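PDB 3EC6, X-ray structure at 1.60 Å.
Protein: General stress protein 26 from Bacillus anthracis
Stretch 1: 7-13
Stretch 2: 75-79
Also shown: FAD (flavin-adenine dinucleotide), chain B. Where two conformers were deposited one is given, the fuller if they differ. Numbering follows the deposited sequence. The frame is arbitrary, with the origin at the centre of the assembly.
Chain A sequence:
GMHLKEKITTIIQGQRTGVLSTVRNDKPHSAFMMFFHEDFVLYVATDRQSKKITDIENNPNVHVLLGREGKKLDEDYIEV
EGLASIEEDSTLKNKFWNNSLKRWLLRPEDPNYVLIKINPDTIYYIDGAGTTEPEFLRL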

ATOM      1  N   LYS A   7      11.568   8.668  16.940  1.00 15.86           N
ATOM      2  CA  LYS A   7      10.272   7.996  16.677  1.00 15.50           C
ATOM      3  C   LYS A   7      10.315   7.333  15.311  1.00 14.71           C
ATOM      4  O   LYS A   7       9.882   6.187  15.155  1.00 13.71           O
ATOM      5  CB  LYS A   7       9.093   8.986  16.719  1.00 15.27           C
ATOM      6  CG  LYS A   7       8.526   9.468  18.126  1.00 19.46           C
ATOM      7  CD  LYS A   7       7.551  10.683  17.918  1.00 22.25           C
ATOM      8  CE  LYS A   7       6.642  10.942  19.117  1.00 27.33           C
ATOM      9  NZ  LYS A   7       5.943  12.241  18.972  1.00 29.86           N
ATOM     10  N   ILE A   8      10.851   8.047  14.308  1.00 12.70           N
ATOM     11  CA  ILE A   8      10.964   7.493  12.944  1.00 12.51           C
ATOM     12  C   ILE A   8      11.947   6.344  12.854  1.00 11.94           C
ATOM     13  O   ILE A   8      11.664   5.316  12.279  1.00 13.30           O
ATOM     14  CB  ILE A   8      11.290   8.627  11.883  1.00 11.34           C
ATOM     15  CG1 ILE A   8      10.082   9.568  11.796  1.00 12.63           C
ATOM     16  CG2 ILE A   8      11.625   7.993  10.529  1.00 11.51           C
ATOM     17  CD1 ILE A   8      10.379  10.877  11.108  1.00 11.91           C
ATOM     18  N   THR A   9      13.122   6.507  13.464  1.00 12.98           N
ATOM     19  CA  THR A   9      14.127   5.458  13.462  1.00 15.01           C
ATOM     20  C   THR A   9      13.641   4.143  14.134  1.00 14.42           C
ATOM     21  O   THR A   9      13.951   3.045  13.610  1.00 16.08           O
ATOM     22  CB  THR A   9      15.417   5.953  14.142  1.00 15.65           C
ATOM     23  OG1 THR A   9      15.912   7.098  13.428  1.00 15.94           O
ATOM     24  CG2 THR A   9      16.454   4.877  14.084  1.00 16.06           C
ATOM     25  N   THR A  10      12.870   4.327  15.201  1.00 18.21           N
ATOM     26  CA  THR A  10      12.193   3.260  15.973  1.00 20.05           C
ATOM     27  C   THR A  10      11.352   2.423  14.994  1.00 20.34           C
ATOM     28  O   THR A  10      11.454   1.172  14.951  1.00 20.87           O
ATOM     29  CB  THR A  10      11.328   3.864  17.107  1.00 21.22           C
ATOM     30  OG1 THR A  10      12.154   4.552  18.073  1.00 23.74           O
ATOM     31  CG2 THR A  10      10.512   2.808  17.812  1.00 22.60           C
ATOM     32  N   ILE A  11      10.572   3.128  14.159  1.00 19.25           N
ATOM     33  CA  ILE A  11       9.729   2.448  13.177  1.00 19.15           C
ATOM     34  C   ILE A  11      10.580   1.753  12.162  1.00 19.28           C
ATOM     35  O   ILE A  11      10.381   0.570  11.872  1.00 20.59           O
ATOM     36  CB  ILE A  11       8.684   3.404  12.512  1.00 19.16           C
ATOM     37  CG1 ILE A  11       7.679   3.943  13.546  1.00 20.55           C
ATOM     38  CG2 ILE A  11       7.939   2.690  11.386  1.00 19.05           C
ATOM     39  CD1 ILE A  11       6.800   2.869  14.177  1.00 26.60           C
ATOM     40  N   ILE A  12      11.532   2.477  11.572  1.00 18.72           N
ATOM     41  CA  ILE A  12      12.425   1.907  10.601  1.00 19.77           C
ATOM     42  C   ILE A  12      13.258   0.718  11.228  1.00 21.60           C
ATOM     43  O   ILE A  12      13.586  -0.195  10.512  1.00 23.68           O
ATOM     44  CB  ILE A  12      13.294   3.022   9.920  1.00 20.23           C
ATOM     45  CG1 ILE A  12      12.408   3.961   9.082  1.00 17.49           C
ATOM     46  CG2 ILE A  12      14.386   2.455   8.983  1.00 19.63           C
ATOM     47  CD1 ILE A  12      13.145   5.296   8.836  1.00 19.43           C
ATOM     48  N   GLN A  13      13.517   0.729  12.540  1.00 22.76           N
ATOM     49  CA  GLN A  13      14.351  -0.325  13.177  1.00 23.05           C
ATOM     50  C   GLN A  13      13.509  -1.523  13.621  1.00 23.08           C
ATOM     51  O   GLN A  13      14.068  -2.530  14.111  1.00 20.59           O
ATOM     52  CB  GLN A  13      15.175   0.230  14.359  1.00 23.80           C
ATOM     53  CG  GLN A  13      14.350   0.487  15.645  1.00 28.30           C
ATOM     54  CD  GLN A  13      15.127   1.204  16.784  1.00 31.78           C
ATOM     55  OE1 GLN A  13      14.666   1.248  17.949  1.00 29.81           O
ATOM     56  NE2 GLN A  13      16.303   1.772  16.444  1.00 32.39           N
ATOM     57  N   GLU A  75      -1.607   1.422  15.988  1.00 26.63           N
ATOM     58  CA  GLU A  75      -0.163   1.279  15.989  1.00 23.24           C
ATOM     59  C   GLU A  75       0.437   2.477  15.257  1.00 19.90           C
ATOM     60  O   GLU A  75      -0.166   2.993  14.325  1.00 19.50           O
ATOM     61  CB  GLU A  75       0.208   0.028  15.192  1.00 23.73           C
ATOM     62  CG  GLU A  75      -0.389  -1.273  15.757  1.00 27.24           C
ATOM     63  CD  GLU A  75      -0.458  -2.420  14.737  1.00 31.36           C
ATOM     64  OE1 GLU A  75      -0.342  -2.194  13.511  1.00 30.06           O
ATOM     65  OE2 GLU A  75      -0.641  -3.578  15.177  1.00 35.54           O
ATOM     66  N   ASP A  76       1.625   2.896  15.662  0.70 17.78           N
ATOM     67  CA  ASP A  76       2.314   3.988  14.960  0.70 15.98           C
ATOM     68  C   ASP A  76       2.946   3.501  13.676  0.70 14.18           C
ATOM     69  O   ASP A  76       3.306   2.335  13.546  0.70 14.28           O
ATOM     70  CB  ASP A  76       3.405   4.583  15.843  0.70 16.96           C
ATOM     71  CG  ASP A  76       2.898   4.963  17.209  0.70 20.63           C
ATOM     72  OD1 ASP A  76       1.801   5.538  17.292  0.70 22.95           O
ATOM     73  OD2 ASP A  76       3.604   4.669  18.201  0.70 26.71           O
ATOM     74  N   TYR A  77       3.106   4.410  12.726  1.00 12.09           N
ATOM     75  CA  TYR A  77       3.784   4.065  11.497  1.00 10.33           C
ATOM     76  C   TYR A  77       4.251   5.295  10.771  1.00  9.10           C
ATOM     77  O   TYR A  77       3.946   6.432  11.183  1.00  8.10           O
ATOM     78  CB  TYR A  77       2.901   3.220  10.581  1.00 10.47           C
ATOM     79  CG  TYR A  77       1.638   3.898  10.099  1.00  8.25           C
ATOM     80  CD1 TYR A  77       1.553   4.406   8.807  1.00  9.96           C
ATOM     81  CD2 TYR A  77       0.497   3.950  10.927  1.00 13.58           C
ATOM     82  CE1 TYR A  77       0.365   5.035   8.364  1.00 10.86           C
ATOM     83  CE2 TYR A  77      -0.687   4.550  10.507  1.00 12.42           C
ATOM     84  CZ  TYR A  77      -0.739   5.055   9.199  1.00 12.83           C
ATOM     85  OH  TYR A  77      -1.912   5.641   8.759  1.00 14.05           O
ATOM     86  N   ILE A  78       4.949   5.067   9.661  1.00  8.34           N
ATOM     87  CA  ILE A  78       5.446   6.209   8.866  1.00  7.47           C
ATOM     88  C   ILE A  78       4.983   6.115   7.412  1.00  7.56           C
ATOM     89  O   ILE A  78       4.658   5.026   6.897  1.00  7.56           O
ATOM     90  CB  ILE A  78       6.990   6.358   8.890  1.00  8.45           C
ATOM     91  CG1 ILE A  78       7.668   5.136   8.257  1.00  9.36           C
ATOM     92  CG2 ILE A  78       7.526   6.652  10.333  1.00  9.15           C
ATOM     93  CD1 ILE A  78       9.197   5.354   8.132  1.00 11.11           C
ATOM     94  N   GLU A  79       4.961   7.262   6.760  1.00  8.26           N
ATOM     95  CA  GLU A  79       4.742   7.311   5.319  1.00  7.85           C
ATOM     96  C   GLU A  79       5.947   8.029   4.766  1.00 10.25           C
ATOM     97  O   GLU A  79       6.393   9.030   5.341  1.00 11.75           O
ATOM     98  CB  GLU A  79       3.583   8.243   4.967  1.00 12.42           C
ATOM     99  CG  GLU A  79       2.262   7.793   5.267  1.00 15.14           C
ATOM    100  CD  GLU A  79       1.267   8.780   4.600  1.00 22.48           C
ATOM    101  OE1 GLU A  79       1.473   9.189   3.420  1.00 22.84           O
ATOM    102  OE2 GLU A  79       0.288   9.130   5.278  1.00 25.39           O
TER
HETATM  103  PA  FAD B 139      -5.880  13.255   4.355  1.00 26.96           P
HETATM  104  O1A FAD B 139      -6.847  13.937   3.398  1.00 26.85           O
HETATM  105  O2A FAD B 139      -6.240  13.433   5.819  1.00 34.13           O
HETATM  106  O5B FAD B 139      -4.370  13.884   4.250  1.00 25.97           O
HETATM  107  C5B FAD B 139      -3.354  13.198   4.941  1.00 28.89           C
HETATM  108  C4B FAD B 139      -2.364  12.836   3.853  1.00 32.16           C
HETATM  109  O4B FAD B 139      -1.695  14.045   3.435  1.00 35.18           O
HETATM  110  C3B FAD B 139      -1.334  11.849   4.391  1.00 33.26           C
HETATM  111  O3B FAD B 139      -1.626  10.519   3.962  1.00 30.24           O
HETATM  112  C2B FAD B 139      -0.013  12.453   3.915  1.00 35.36           C
HETATM  113  O2B FAD B 139       0.373  11.884   2.674  1.00 37.96           O
HETATM  114  C1B FAD B 139      -0.307  13.940   3.705  1.00 37.48           C
HETATM  115  N9A FAD B 139       0.011  14.730   4.921  1.00 42.33           N
HETATM  116  C8A FAD B 139       0.007  14.265   6.216  1.00 44.46           C
HETATM  117  N7A FAD B 139       0.360  15.277   7.047  1.00 46.69           N
HETATM  118  C5A FAD B 139       0.575  16.384   6.312  1.00 44.69           C
HETATM  119  C6A FAD B 139       0.955  17.671   6.691  1.00 45.58           C
HETATM  120  N6A FAD B 139       1.444  17.864   7.926  1.00 46.13           N
HETATM  121  N1A FAD B 139       1.121  18.620   5.697  1.00 46.87           N
HETATM  122  C2A FAD B 139       0.907  18.294   4.360  1.00 47.16           C
HETATM  123  N3A FAD B 139       0.526  17.005   3.997  1.00 45.83           N
HETATM  124  C4A FAD B 139       0.361  16.064   4.969  1.00 43.99           C
HETATM  125  N1  FAD B 139      -9.437   6.640   7.293  1.00 11.23           N
HETATM  126  C2  FAD B 139     -10.707   6.655   6.757  1.00 11.46           C
HETATM  127  O2  FAD B 139     -11.123   7.765   6.411  1.00 12.36           O
HETATM  128  N3  FAD B 139     -11.426   5.496   6.576  1.00 10.74           N
HETATM  129  C4  FAD B 139     -10.910   4.282   6.976  1.00 10.94           C
HETATM  130  O4  FAD B 139     -11.583   3.224   6.808  1.00 11.66           O
HETATM  131  C4X FAD B 139      -9.642   4.247   7.591  1.00  9.21           C
HETATM  132  N5  FAD B 139      -9.130   3.028   8.008  1.00  9.25           N
HETATM  133  C5X FAD B 139      -7.881   3.013   8.615  1.00  9.39           C
HETATM  134  C6  FAD B 139      -7.400   1.763   9.049  1.00 10.34           C
HETATM  135  C7  FAD B 139      -6.127   1.747   9.628  1.00 11.03           C
HETATM  136  C7M FAD B 139      -5.600   0.416  10.108  1.00 12.62           C
HETATM  137  C8  FAD B 139      -5.367   2.928   9.770  1.00 12.23           C
HETATM  138  C8M FAD B 139      -3.970   2.932  10.374  1.00 14.67           C
HETATM  139  C9  FAD B 139      -5.843   4.153   9.285  1.00  9.94           C
HETATM  140  C9A FAD B 139      -7.129   4.198   8.712  1.00  9.04           C
HETATM  141  N10 FAD B 139      -7.631   5.409   8.249  1.00  9.82           N
HETATM  142  C10 FAD B 139      -8.915   5.431   7.704  1.00  9.02           C
HETATM  143  C1' FAD B 139      -6.848   6.679   8.207  1.00 10.22           C
HETATM  144  C2' FAD B 139      -6.189   6.957   6.847  1.00  9.39           C
HETATM  145  O2' FAD B 139      -5.285   5.908   6.491  1.00  9.86           O
HETATM  146  C3' FAD B 139      -5.366   8.240   6.984  1.00 13.92           C
HETATM  147  O3' FAD B 139      -6.276   9.267   7.413  1.00 18.61           O
HETATM  148  C4' FAD B 139      -4.704   8.630   5.668  1.00 17.57           C
HETATM  149  O4' FAD B 139      -3.705   9.685   5.852  1.00 18.19           O
HETATM  150  C5' FAD B 139      -5.763   9.110   4.661  1.00 19.01           C
HETATM  151  O5' FAD B 139      -5.109   9.526   3.471  1.00 22.44           O
HETATM  152  P   FAD B 139      -5.713  10.864   2.805  1.00 26.34           P
HETATM  153  O1P FAD B 139      -4.791  11.393   1.712  1.00 31.03           O
HETATM  154  O2P FAD B 139      -7.169  10.729   2.457  1.00 22.94           O
HETATM  155  O3P FAD B 139      -5.578  11.731   4.144  1.00 28.94           O

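The contact between residues 7-13 and 75-79 is mainly apolar packing: no hydrogen bond crosses it, and the two segments together bury 236 Å² of surface. The helix of stretch 1 lies nearly perpendicular to strand 77-79, with an angle of 98° between their N-to-C directions and a closest approach of 8.3 Å between the axes. A crossing this steep keeps the strand from following the helix for long, so the packing falls to a few side chains. Within the helix, Ile12 N donates to Ile8 O at 2.9 Å and Ile11 N to Lys7 O at 3.3 Å; these i to i-4 bonds mark the regular helix from which Ile8, Ile11 and Ile12 reach the same short strand.

Walking along stretch 2, Glu75 contributes nothing to the contact. Its CA-to-CB bond points sideways, Glu75 CB is 7.2 Å from Ile11 CD1 at the side chain's nearest approach, and its OE2 is hydrogen-bonded elsewhere in the structure.

Asp76, still in the loop, is the first residue to touch. Its CA-to-CB bond points toward the helix, and the nearest pair is between its backbone O and CD1 of Ile11, 3.6 Å apart; CB of Asp76 lies 4.2 Å from the same CD1. What meets the isoleucine is thus the carbonyl and the aliphatic CB, while the carboxylate makes no contact within 4.5 Å. A polar residue suits this margin, where it remains partly exposed.

At Tyr77 the strand begins and the side chain turns over. Its CA-to-CB bond points away from the helix, so the backbone makes the contact: Tyr77 CA is 4.2 Å from Ile11 CD1. The two CA atoms, of Tyr77 and Ile11, are 6.4 Å apart. The ring reaches the flavin instead, with CE2 of Tyr77 3.7 Å from C8M of FAD, which approaches the ring obliquely.

Ile78 is the centre of the contact. It gives up 87 Å² to the helix, the largest share of any residue here, and its CA-to-CB bond points toward stretch 1. With chi1 at 63° (p) and chi2 at 173° (t), its branches reach three isoleucines: CG2 lies 4.1 Å from Ile8 CG1, CG1 lies 4.0 Å from Ile11 CG2, and CD1 lies 3.6 Å from Ile12 CG1. Of these partners Ile11 points its CA-to-CB bond toward the strand and has 74 Å² covered, whereas the CA-to-CB bonds of Ile8 and Ile12 point sideways, though the end of the Ile12 side chain comes nearer. Ile8, Ile12 and Ile78 are buried, and branched aliphatic side chains suit this site because they offer several methyl and methylene groups for packing without a polar group to satisfy.

Glu79 is out of reach of the helix and buries none of its surface there. Its carboxylate serves the cofactor, accepting hydrogen bonds from FAD O2B at OE1 (3.0 Å) and from FAD O3B at OE2 (2.7 Å). The strand therefore presents Ile78 to the helix and its two neighbours to FAD.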